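Local coordinates for catalase (Exiguobacterium oxidotolerans, PDB 2J2M), which catalyses the breakdown of hydrogen peroxide into dioxygen and water at a haem iron, at residues A[213-218]-A[258-263]; A[89-94]-A[313-318]; A[442-447]-A[472-477]. All blocks are in the same frame, centred on the assembly; numbering follows the deposited sequence.

Contact 1 (A[213-218]-A[258-263]); sequences IKLRWV and WDLFVQ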
loop_
_atom_site.group_PDB
_atom_site.type_symbol
_atom_site.label_atom_id
_atom_site.label_comp_id
_atom_site.label_asym_id
_atom_site.label_seq_id
_atom_site.Cartn_x
_atom_site.Cartn_y
_atom_site.Cartn_z
ATOM N N ILE A 213 -6.626 -9.273 -37.408
ATOM C CA ILE A 213 -6.738 -7.856 -37.743
ATOM C C ILE A 213 -5.606 -7.043 -37.117
ATOM O O ILE A 213 -5.142 -7.356 -36.017
ATOM C CB ILE A 213 -8.128 -7.261 -37.335
ATOM C CG1 ILE A 213 -8.224 -7.108 -35.814
ATOM C CG2 ILE A 213 -9.285 -8.123 -37.868
ATOM C CD1 ILE A 213 -7.925 -5.716 -35.332
ATOM N N LYS A 214 -5.176 -6.017 -37.849
ATOM C CA LYS A 214 -4.275 -4.979 -37.357
ATOM C C LYS A 214 -5.102 -3.674 -37.385
ATOM O O LYS A 214 -6.023 -3.510 -38.229
ATOM C CB LYS A 214 -3.067 -4.863 -38.292
ATOM C CG LYS A 214 -1.666 -4.849 -37.659
ATOM C CD LYS A 214 -1.278 -6.213 -37.161
ATOM C CE LYS A 214 0.070 -6.688 -37.676
ATOM N NZ LYS A 214 1.335 -6.020 -37.250
ATOM N N LEU A 215 -4.781 -2.763 -36.462
ATOM C CA LEU A 215 -5.497 -1.502 -36.337
ATOM C C LEU A 215 -4.564 -0.351 -36.606
ATOM O O LEU A 215 -3.402 -0.394 -36.221
ATOM C CB LEU A 215 -6.120 -1.378 -34.958
ATOM C CG LEU A 215 -7.624 -1.583 -34.719
ATOM C CD1 LEU A 215 -8.480 -1.943 -35.948
ATOM C CD2 LEU A 215 -7.874 -2.552 -33.546
ATOM N N ARG A 216 -5.108 0.697 -37.212
ATOM C CA ARG A 216 -4.337 1.762 -37.831
ATOM C C ARG A 216 -5.010 3.132 -37.604
ATOM O O ARG A 216 -6.154 3.334 -38.020
ATOM C CB ARG A 216 -4.259 1.472 -39.346
ATOM C CG ARG A 216 -2.871 1.159 -39.908
ATOM C CD ARG A 216 -2.285 -0.222 -39.603
ATOM N NE ARG A 216 -0.862 0.051 -39.475
ATOM C CZ ARG A 216 0.159 -0.594 -40.019
ATOM N NH1 ARG A 216 0.022 -1.714 -40.700
ATOM N NH2 ARG A 216 1.361 -0.119 -39.792
ATOM N N TRP A 217 -4.327 4.052 -36.923
ATOM C CA TRP A 217 -4.807 5.443 -36.818
ATOM C C TRP A 217 -4.010 6.397 -37.710
ATOM O O TRP A 217 -2.778 6.359 -37.714
ATOM C CB TRP A 217 -4.740 5.964 -35.383
ATOM C CG TRP A 217 -5.560 5.227 -34.363
ATOM C CD1 TRP A 217 -5.125 4.221 -33.535
ATOM C CD2 TRP A 217 -6.935 5.463 -34.020
ATOM N NE1 TRP A 217 -6.138 3.827 -32.712
ATOM C CE2 TRP A 217 -7.258 4.571 -32.976
ATOM C CE3 TRP A 217 -7.915 6.350 -34.478
ATOM C CZ2 TRP A 217 -8.537 4.522 -32.393
ATOM C CZ3 TRP A 217 -9.202 6.304 -33.894
ATOM C CH2 TRP A 217 -9.489 5.401 -32.861
ATOM N N VAL A 218 -4.723 7.250 -38.453
ATOM C CA VAL A 218 -4.123 8.157 -39.439
ATOM C C VAL A 218 -4.566 9.569 -39.073
ATOM O O VAL A 218 -5.755 9.837 -39.069
ATOM C CB VAL A 218 -4.557 7.799 -40.927
ATOM C CG1 VAL A 218 -3.911 8.771 -41.969
ATOM C CG2 VAL A 218 -4.230 6.301 -41.305
ATOM N N TRP A 258 -8.419 11.590 -35.780
ATOM C CA TRP A 258 -7.733 10.535 -36.513
ATOM C C TRP A 258 -8.765 9.632 -37.161
ATOM O O TRP A 258 -9.855 9.397 -36.594
ATOM C CB TRP A 258 -6.900 9.631 -35.585
ATOM C CG TRP A 258 -5.672 10.208 -34.946
ATOM C CD1 TRP A 258 -4.374 9.900 -35.242
ATOM C CD2 TRP A 258 -5.624 11.136 -33.852
ATOM N NE1 TRP A 258 -3.512 10.600 -34.421
ATOM C CE2 TRP A 258 -4.258 11.367 -33.558
ATOM C CE3 TRP A 258 -6.599 11.797 -33.096
ATOM C CZ2 TRP A 258 -3.849 12.232 -32.544
ATOM C CZ3 TRP A 258 -6.194 12.659 -32.097
ATOM C CH2 TRP A 258 -4.833 12.865 -31.823
ATOM N N ASP A 259 -8.407 9.076 -38.321
ATOM C CA ASP A 259 -9.180 7.975 -38.890
ATOM C C ASP A 259 -8.678 6.575 -38.488
ATOM O O ASP A 259 -7.472 6.319 -38.454
ATOM C CB ASP A 259 -9.278 8.141 -40.401
ATOM C CG ASP A 259 -10.032 9.384 -40.770
ATOM O OD1 ASP A 259 -9.389 10.441 -40.869
ATOM O OD2 ASP A 259 -11.268 9.332 -40.909
ATOM N N LEU A 260 -9.610 5.687 -38.170
ATOM C CA LEU A 260 -9.292 4.275 -37.842
ATOM C C LEU A 260 -9.486 3.343 -39.052
ATOM O O LEU A 260 -10.569 3.284 -39.638
ATOM C CB LEU A 260 -10.143 3.771 -36.668
ATOM C CG LEU A 260 -9.936 2.339 -36.156
ATOM C CD1 LEU A 260 -8.585 2.178 -35.430
ATOM C CD2 LEU A 260 -11.065 1.934 -35.219
ATOM N N PHE A 261 -8.422 2.629 -39.411
ATOM C CA PHE A 261 -8.469 1.659 -40.466
ATOM C C PHE A 261 -8.140 0.279 -39.878
ATOM O O PHE A 261 -7.535 0.155 -38.792
ATOM C CB PHE A 261 -7.457 1.986 -41.572
ATOM C CG PHE A 261 -7.730 3.266 -42.332
ATOM C CD1 PHE A 261 -8.291 3.223 -43.604
ATOM C CD2 PHE A 261 -7.372 4.514 -41.795
ATOM C CE1 PHE A 261 -8.525 4.390 -44.332
ATOM C CE2 PHE A 261 -7.611 5.706 -42.505
ATOM C CZ PHE A 261 -8.188 5.643 -43.776
ATOM N N VAL A 262 -8.535 -0.754 -40.627
ATOM C CA VAL A 262 -8.371 -2.118 -40.204
ATOM C C VAL A 262 -7.721 -2.911 -41.327
ATOM O O VAL A 262 -8.098 -2.779 -42.480
ATOM C CB VAL A 262 -9.736 -2.741 -39.728
ATOM C CG1 VAL A 262 -10.732 -2.895 -40.879
ATOM C CG2 VAL A 262 -9.521 -4.084 -39.037
ATOM N N GLN A 263 -6.723 -3.713 -40.979
ATOM C CA GLN A 263 -6.158 -4.710 -41.894
ATOM C C GLN A 263 -6.602 -6.110 -41.489
ATOM O O GLN A 263 -6.542 -6.487 -40.313
ATOM C CB GLN A 263 -4.631 -4.625 -41.930
ATOM C CG GLN A 263 -4.103 -3.397 -42.657
ATOM C CD GLN A 263 -2.624 -3.243 -42.456
ATOM O OE1 GLN A 263 -2.167 -2.989 -41.350
ATOM N NE2 GLN A 263 -1.858 -3.420 -43.521
#

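Contact 2 (A[89-94]-A[313-318]); sequences PVFARF and VGFNPG. With HEM (protoporphyrin IX containing Fe), chain E.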
loop_
_atom_site.group_PDB
_atom_site.type_symbol
_atom_site.label_atom_id
_atom_site.label_comp_id
_atom_site.label_asym_id
_atom_site.label_seq_id
_atom_site.Cartn_x
_atom_site.Cartn_y
_atom_site.Cartn_z
ATOM N N PRO A 89 -18.311 7.282 -26.510
ATOM C CA PRO A 89 -17.390 8.157 -25.775
ATOM C C PRO A 89 -16.043 7.426 -25.678
ATOM O O PRO A 89 -16.025 6.199 -25.517
ATOM C CB PRO A 89 -18.035 8.299 -24.385
ATOM C CG PRO A 89 -19.440 7.687 -24.500
ATOM C CD PRO A 89 -19.443 6.800 -25.700
ATOM N N VAL A 90 -14.954 8.179 -25.840
ATOM C CA VAL A 90 -13.601 7.696 -25.631
ATOM C C VAL A 90 -12.813 8.650 -24.716
ATOM O O VAL A 90 -13.080 9.868 -24.647
ATOM C CB VAL A 90 -12.793 7.507 -26.966
ATOM C CG1 VAL A 90 -13.449 6.480 -27.886
ATOM C CG2 VAL A 90 -12.593 8.831 -27.697
ATOM N N PHE A 91 -11.851 8.064 -24.007
ATOM C CA PHE A 91 -10.800 8.838 -23.346
ATOM C C PHE A 91 -9.458 8.354 -23.916
ATOM O O PHE A 91 -9.230 7.161 -24.054
ATOM C CB PHE A 91 -10.876 8.705 -21.813
ATOM C CG PHE A 91 -9.853 9.550 -21.076
ATOM C CD1 PHE A 91 -10.023 10.931 -20.953
ATOM C CD2 PHE A 91 -8.724 8.973 -20.518
ATOM C CE1 PHE A 91 -9.104 11.704 -20.291
ATOM C CE2 PHE A 91 -7.780 9.760 -19.833
ATOM C CZ PHE A 91 -7.972 11.130 -19.729
ATOM N N ALA A 92 -8.607 9.289 -24.304
ATOM C CA ALA A 92 -7.334 8.942 -24.923
ATOM C C ALA A 92 -6.159 9.441 -24.105
ATOM O O ALA A 92 -6.278 10.441 -23.395
ATOM C CB ALA A 92 -7.266 9.487 -26.345
ATOM N N ARG A 93 -5.042 8.731 -24.189
ATOM C CA ARG A 93 -3.802 9.133 -23.524
ATOM C C ARG A 93 -2.638 8.838 -24.461
ATOM O O ARG A 93 -2.498 7.721 -24.950
ATOM C CB ARG A 93 -3.591 8.425 -22.159
ATOM C CG ARG A 93 -2.294 8.857 -21.429
ATOM C CD ARG A 93 -2.196 8.366 -19.973
ATOM N NE ARG A 93 -1.062 8.924 -19.193
ATOM C CZ ARG A 93 0.217 8.513 -19.269
ATOM N NH1 ARG A 93 0.567 7.555 -20.143
ATOM N NH2 ARG A 93 1.154 9.069 -18.487
ATOM N N PHE A 94 -1.824 9.855 -24.692
ATOM C CA PHE A 94 -0.637 9.762 -25.512
ATOM C C PHE A 94 0.529 9.965 -24.576
ATOM O O PHE A 94 0.384 10.595 -23.543
ATOM C CB PHE A 94 -0.675 10.837 -26.606
ATOM C CG PHE A 94 -1.921 10.777 -27.463
ATOM C CD1 PHE A 94 -2.873 11.795 -27.401
ATOM C CD2 PHE A 94 -2.168 9.670 -28.298
ATOM C CE1 PHE A 94 -4.034 11.724 -28.185
ATOM C CE2 PHE A 94 -3.306 9.602 -29.080
ATOM C CZ PHE A 94 -4.243 10.622 -29.024
ATOM N N VAL A 313 -6.288 6.794 -15.085
ATOM C CA VAL A 313 -6.721 5.813 -16.063
ATOM C C VAL A 313 -5.753 4.631 -16.165
ATOM O O VAL A 313 -4.533 4.795 -16.070
ATOM C CB VAL A 313 -6.982 6.438 -17.489
ATOM C CG1 VAL A 313 -5.677 6.887 -18.193
ATOM C CG2 VAL A 313 -7.819 5.479 -18.375
ATOM N N GLY A 314 -6.311 3.445 -16.353
ATOM C CA GLY A 314 -5.539 2.297 -16.773
ATOM C C GLY A 314 -6.114 1.672 -18.025
ATOM O O GLY A 314 -7.333 1.545 -18.153
ATOM N N PHE A 315 -5.241 1.294 -18.961
ATOM C CA PHE A 315 -5.656 0.582 -20.164
ATOM C C PHE A 315 -4.974 -0.786 -20.255
ATOM O O PHE A 315 -3.900 -0.997 -19.697
ATOM C CB PHE A 315 -5.282 1.332 -21.436
ATOM C CG PHE A 315 -5.621 2.791 -21.455
ATOM C CD1 PHE A 315 -6.786 3.238 -22.075
ATOM C CD2 PHE A 315 -4.714 3.734 -20.970
ATOM C CE1 PHE A 315 -7.061 4.606 -22.158
ATOM C CE2 PHE A 315 -4.979 5.090 -21.052
ATOM C CZ PHE A 315 -6.160 5.533 -21.641
ATOM N N ASN A 316 -5.596 -1.701 -20.993
ATOM C CA ASN A 316 -5.053 -3.046 -21.215
ATOM C C ASN A 316 -5.510 -3.520 -22.588
ATOM O O ASN A 316 -6.706 -3.525 -22.852
ATOM C CB ASN A 316 -5.511 -4.032 -20.108
ATOM C CG ASN A 316 -4.920 -5.443 -20.279
ATOM O OD1 ASN A 316 -4.386 -5.775 -21.330
ATOM N ND2 ASN A 316 -5.023 -6.266 -19.248
ATOM N N PRO A 317 -4.558 -3.868 -23.480
ATOM C CA PRO A 317 -4.919 -4.330 -24.852
ATOM C C PRO A 317 -5.774 -5.599 -24.866
ATOM O O PRO A 317 -6.422 -5.899 -25.856
ATOM C CB PRO A 317 -3.561 -4.613 -25.522
ATOM C CG PRO A 317 -2.546 -4.643 -24.399
ATOM C CD PRO A 317 -3.095 -3.792 -23.280
ATOM N N GLY A 318 -5.760 -6.349 -23.776
ATOM C CA GLY A 318 -6.586 -7.527 -23.698
ATOM C C GLY A 318 -7.866 -7.239 -22.958
ATOM O O GLY A 318 -8.545 -8.175 -22.538
HETATM C CHA HEM E . 2.332 1.036 -20.661
HETATM C CHB HEM E . 2.426 0.438 -25.505
HETATM C CHC HEM E . 4.726 -3.757 -24.884
HETATM C CHD HEM E . 4.032 -3.503 -20.119
HETATM C C1A HEM E . 2.112 1.230 -22.022
HETATM C C2A HEM E . 1.381 2.327 -22.652
HETATM C C3A HEM E . 1.411 2.156 -23.996
HETATM C C4A HEM E . 2.162 0.957 -24.261
HETATM C CMA HEM E . 0.779 3.045 -25.094
HETATM C CAA HEM E . 0.713 3.486 -21.867
HETATM C CBA HEM E . -0.757 3.224 -21.534
HETATM C CGA HEM E . -1.268 4.464 -20.833
HETATM O O1A HEM E . -1.576 4.405 -19.613
HETATM O O2A HEM E . -1.344 5.531 -21.500
HETATM C C1B HEM E . 2.997 -0.778 -25.770
HETATM C C2B HEM E . 3.042 -1.456 -27.055
HETATM C C3B HEM E . 3.685 -2.607 -26.858
HETATM C C4B HEM E . 4.057 -2.696 -25.467
HETATM C CMB HEM E . 2.418 -0.965 -28.392
HETATM C CAB HEM E . 3.957 -3.715 -27.889
HETATM C CBB HEM E . 4.344 -3.437 -29.130
HETATM C C1C HEM E . 4.671 -4.125 -23.567
HETATM C C2C HEM E . 5.021 -5.415 -23.003
HETATM C C3C HEM E . 4.808 -5.322 -21.676
HETATM C C4C HEM E . 4.335 -3.983 -21.369
HETATM C CMC HEM E . 5.503 -6.672 -23.787
HETATM C CAC HEM E . 5.046 -6.406 -20.598
HETATM C CBC HEM E . 4.194 -7.424 -20.428
HETATM C C1D HEM E . 3.544 -2.260 -19.784
HETATM C C2D HEM E . 3.258 -1.818 -18.433
HETATM C C3D HEM E . 2.712 -0.401 -18.603
HETATM C C4D HEM E . 2.730 -0.130 -20.037
HETATM C CMD HEM E . 3.420 -2.642 -17.112
HETATM C CAD HEM E . 2.228 0.550 -17.494
HETATM C CBD HEM E . 0.698 0.551 -17.532
HETATM C CGD HEM E . 0.089 1.189 -16.298
HETATM O O1D HEM E . 0.792 1.477 -15.273
HETATM O O2D HEM E . -1.143 1.396 -16.335
HETATM N NA HEM E . 2.563 0.419 -23.049
HETATM N NB HEM E . 3.629 -1.558 -24.825
HETATM N NC HEM E . 4.256 -3.288 -22.545
HETATM N ND HEM E . 3.215 -1.254 -20.679
HETATM FE FE HEM E . 3.143 -1.546 -22.757
#

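Contact 3 (A[442-447]-A[472-477]); sequences NLVNDL and EKLSEA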
loop_
_atom_site.group_PDB
_atom_site.type_symbol
_atom_site.label_atom_id
_atom_site.label_comp_id
_atom_site.label_asym_id
_atom_site.label_seq_id
_atom_site.Cartn_x
_atom_site.Cartn_y
_atom_site.Cartn_z
ATOM N N ASN A 442 21.136 9.839 -37.361
ATOM C CA ASN A 442 20.687 9.490 -36.000
ATOM C C ASN A 442 21.377 8.241 -35.427
ATOM O O ASN A 442 21.803 8.235 -34.277
ATOM C CB ASN A 442 19.155 9.321 -35.946
ATOM C CG ASN A 442 18.403 10.589 -36.316
ATOM O OD1 ASN A 442 18.859 11.697 -36.051
ATOM N ND2 ASN A 442 17.232 10.423 -36.931
ATOM N N LEU A 443 21.488 7.197 -36.247
ATOM C CA LEU A 443 22.234 5.981 -35.883
ATOM C C LEU A 443 23.700 6.258 -35.570
ATOM O O LEU A 443 24.246 5.766 -34.574
ATOM C CB LEU A 443 22.156 4.918 -36.986
ATOM C CG LEU A 443 20.856 4.132 -37.081
ATOM C CD1 LEU A 443 20.905 3.231 -38.318
ATOM C CD2 LEU A 443 20.626 3.316 -35.807
ATOM N N VAL A 444 24.328 7.041 -36.428
ATOM C CA VAL A 444 25.720 7.379 -36.231
ATOM C C VAL A 444 25.883 8.142 -34.907
ATOM O O VAL A 444 26.637 7.694 -34.031
ATOM C CB VAL A 444 26.333 8.104 -37.495
ATOM C CG1 VAL A 444 27.672 8.713 -37.171
ATOM C CG2 VAL A 444 26.467 7.105 -38.652
ATOM N N ASN A 445 25.158 9.250 -34.753
ATOM C CA ASN A 445 25.127 10.003 -33.487
ATOM C C ASN A 445 24.917 9.154 -32.237
ATOM O O ASN A 445 25.473 9.457 -31.185
ATOM C CB ASN A 445 24.043 11.083 -33.507
ATOM C CG ASN A 445 23.933 11.812 -32.173
ATOM O OD1 ASN A 445 22.977 11.604 -31.402
ATOM N ND2 ASN A 445 24.935 12.656 -31.873
ATOM N N ASP A 446 24.094 8.113 -32.357
ATOM C CA ASP A 446 23.820 7.218 -31.246
ATOM C C ASP A 446 24.929 6.182 -31.048
ATOM O O ASP A 446 25.322 5.872 -29.901
ATOM C CB ASP A 446 22.476 6.520 -31.449
ATOM C CG ASP A 446 21.647 6.491 -30.181
ATOM O OD1 ASP A 446 21.509 5.421 -29.559
ATOM O OD2 ASP A 446 21.167 7.560 -29.779
ATOM N N LEU A 447 25.446 5.644 -32.158
ATOM C CA LEU A 447 26.502 4.627 -32.048
ATOM C C LEU A 447 27.853 5.211 -31.656
ATOM O O LEU A 447 28.690 4.503 -31.108
ATOM C CB LEU A 447 26.578 3.736 -33.295
ATOM C CG LEU A 447 25.347 2.826 -33.468
ATOM C CD1 LEU A 447 25.093 2.461 -34.955
ATOM C CD2 LEU A 447 25.432 1.583 -32.578
ATOM N N GLU A 472 27.308 -0.490 -45.130
ATOM C CA GLU A 472 28.530 0.132 -45.652
ATOM C C GLU A 472 28.672 1.603 -45.225
ATOM O O GLU A 472 29.756 2.042 -44.813
ATOM C CB GLU A 472 28.588 0.031 -47.175
ATOM C CG GLU A 472 28.853 -1.362 -47.724
ATOM C CD GLU A 472 28.587 -1.443 -49.234
ATOM O OE1 GLU A 472 28.858 -2.519 -49.835
ATOM O OE2 GLU A 472 28.100 -0.423 -49.812
ATOM N N LYS A 473 27.584 2.363 -45.331
ATOM C CA LYS A 473 27.595 3.765 -44.912
ATOM C C LYS A 473 27.897 3.925 -43.427
ATOM O O LYS A 473 28.720 4.748 -43.053
ATOM C CB LYS A 473 26.288 4.456 -45.286
ATOM C CG LYS A 473 26.128 4.634 -46.778
ATOM C CD LYS A 473 24.688 4.819 -47.188
ATOM C CE LYS A 473 24.626 5.405 -48.609
ATOM N NZ LYS A 473 23.230 5.745 -49.055
ATOM N N LEU A 474 27.251 3.108 -42.597
ATOM C CA LEU A 474 27.496 3.103 -41.156
ATOM C C LEU A 474 28.955 2.758 -40.849
ATOM O O LEU A 474 29.573 3.372 -39.991
ATOM C CB LEU A 474 26.551 2.117 -40.452
ATOM C CG LEU A 474 25.086 2.496 -40.186
ATOM C CD1 LEU A 474 24.320 1.276 -39.685
ATOM C CD2 LEU A 474 24.978 3.625 -39.178
ATOM N N SER A 475 29.477 1.763 -41.559
ATOM C CA SER A 475 30.874 1.329 -41.459
ATOM C C SER A 475 31.856 2.466 -41.751
ATOM O O SER A 475 32.832 2.641 -41.034
ATOM C CB SER A 475 31.119 0.172 -42.435
ATOM O OG SER A 475 32.496 -0.137 -42.519
ATOM N N GLU A 476 31.582 3.229 -42.809
ATOM C CA GLU A 476 32.426 4.348 -43.207
ATOM C C GLU A 476 32.367 5.470 -42.188
ATOM O O GLU A 476 33.408 5.970 -41.750
ATOM C CB GLU A 476 32.044 4.873 -44.600
ATOM C CG GLU A 476 32.564 4.018 -45.768
ATOM C CD GLU A 476 32.979 4.871 -46.977
ATOM O OE1 GLU A 476 32.695 4.470 -48.142
ATOM O OE2 GLU A 476 33.597 5.946 -46.749
ATOM N N ALA A 477 31.149 5.842 -41.794
ATOM C CA ALA A 477 30.944 6.940 -40.855
ATOM C C ALA A 477 31.497 6.650 -39.454
ATOM O O ALA A 477 31.732 7.573 -38.696
ATOM C CB ALA A 477 29.456 7.333 -40.792
#

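Contact 1 (A[213-218]-A[258-263])
Trp-217 lays one face of its indole under Leu-260, whose CD1 stands 3.8 Å from the centroid of the Trp-217 six-membered ring, a CH-pi contact almost along the ring normal. The two are a non-hydrogen-bonded pair of adjacent antiparallel strands in the catalase beta-barrel, and a flat aromatic opposite a branched aliphatic suits this buried face, where Phe-113 stacks on Trp-217 in turn. Leu-215 and Val-262 extend the same apolar surface, Leu-215 CD1 lying 3.9 Å from Val-262 CG2. Paired backbone hydrogen bonds join the hydrogen-bonded pairs; the straightest runs from Phe-261 N to Arg-216 O, 2.8 Å at 169°. On the other face, Val-218 CG2 reaches diagonally to Phe-261 CE2 at 3.6 Å. Farther along that face a polar pair replaces the hydrocarbon. Arg-216 bends at chi2 and chi3 so that its guanidinium meets the extended Gln-263, and NH2 makes a salt bridge with Asp-283. The Gln-263 amide, its plane turned 45° from the guanidinium, also gives its NE2 to Ile-289 O and Trp-284 O, so both ends of a buried carboxamide are engaged. An alanine at Arg-216 would remove the bonds to Gln-263 and Asp-283 and would probably leave the Gln-263 amide less firmly oriented. Diagonally across the strands, Arg-216 NH1 donates in its own plane to an in-plane lone pair of Gln-263 OE1 at 2.6 Å.

Contact 2 (A[89-94]-A[313-318])
Arg-93 leaves its barrel strand with CG anti to the backbone N and stays extended as far as NE, so that a single long arm runs from the strand, beside the loop 313-318, past a haem propionate. At the base, Arg-93 CB lies 3.8 Å from Phe-315 CE2, an apolar touch made obliquely to the ring. Next, Arg-93 CG comes to 3.5 Å from HEM O2A, and the methylene beyond it is flanked on two sides: Arg-93 CD sits 3.3 Å from HEM O2A and 4.2 Å from Val-313 CG1. There the chain turns, chi4 being -79°, and swings the guanidinium round so that O2A lies at its edge, near its plane. Arg-93 NH1 donates to HEM O2A over 3.1 Å at 155°, and the same nitrogen also bonds to His-56 O, which helps fix the rotation of the group.

The rest of what joins strand and loop is mainly hydrocarbon. Phe-91, pointing the same way from the strand two residues earlier, meets the loop at the edge of its ring, with Phe-91 CE2 3.9 Å from Val-313 CG1. The other methyl, Val-313 CG2, rests on a face of Phe-315, offset toward the rim, and so the valine bridges two aromatic rings. Phe-315 in turn presents its edge to the propionate, its CD2 lying 3.5 Å from HEM O1A. Just beyond, Asn-316 closes an Asx turn onto Gly-318 N and ties the loop to helix 330-346 through its amide.

Arg-346, Arg-53 and Gln-343 also hydrogen-bond to the haem. With its NH1 bonded to O2A, the positive charge of Arg-93, carried past Phe-315 and Val-313, would probably help to keep this propionate ionised and in place.

Contact 3 (A[442-447]-A[472-477])
Helices 433-447 and 468-477 run in roughly the same direction here, their short segments inclined at 44° with axes 10.4 Å apart, and they come nearest at Val-444 and Leu-474, whose CA atoms are 6.8 Å apart. This is helix-helix packing within the C-terminal helical domain of the catalase, and it is wholly apolar. Leu-474 carries most of it. Although its CB starts off along the flank of the helix, CG lies anti to the carbonyl carbon and chi2 is near 171°, which sends CD2 across to the facing helix. That methyl lies 3.8 Å from Leu-443 CB, with Leu-447 CD1 more loosely placed at 4.4 Å, so residues one turn apart face one leucine. Flexible, branched leucines fit such an interface, and Phe-463 of helix 453-466 touches both Leu-443 and Leu-474 to complete the cluster. Behind the pair, Leu-443 and Leu-447 also rest on Trp-164 of helix 160-169, which joins this domain to the rest of the subunit. Toward the exposed end, Ala-477 is small enough for a close approach. Val-444 bridges the two partners with one methyl: its CG2 is 3.8 Å from Leu-474 CD2 and 3.7 Å from Ala-477 CB.

Overall arrangement
Contacts 1 and 2 belong to the barrel core and share its sheet: 213-218 with 258-263 pairs two of its strands, whereas 89-94 with 313-318 sets a third strand against a loop. Along the chain the first is nested within the span closed by the second, and they meet where Trp-258 CH2 packs 3.6 Å from Phe-94 CZ. Backbone hydrogen bonds dominate contact 1; contact 2 relies on side chains, with the haem propionate as its polar focus. Contact 3 stands apart, its centre about 34 Å and 38 Å from theirs, joining two helices near the periphery by aliphatic groups, with an exposed alanine at its margin.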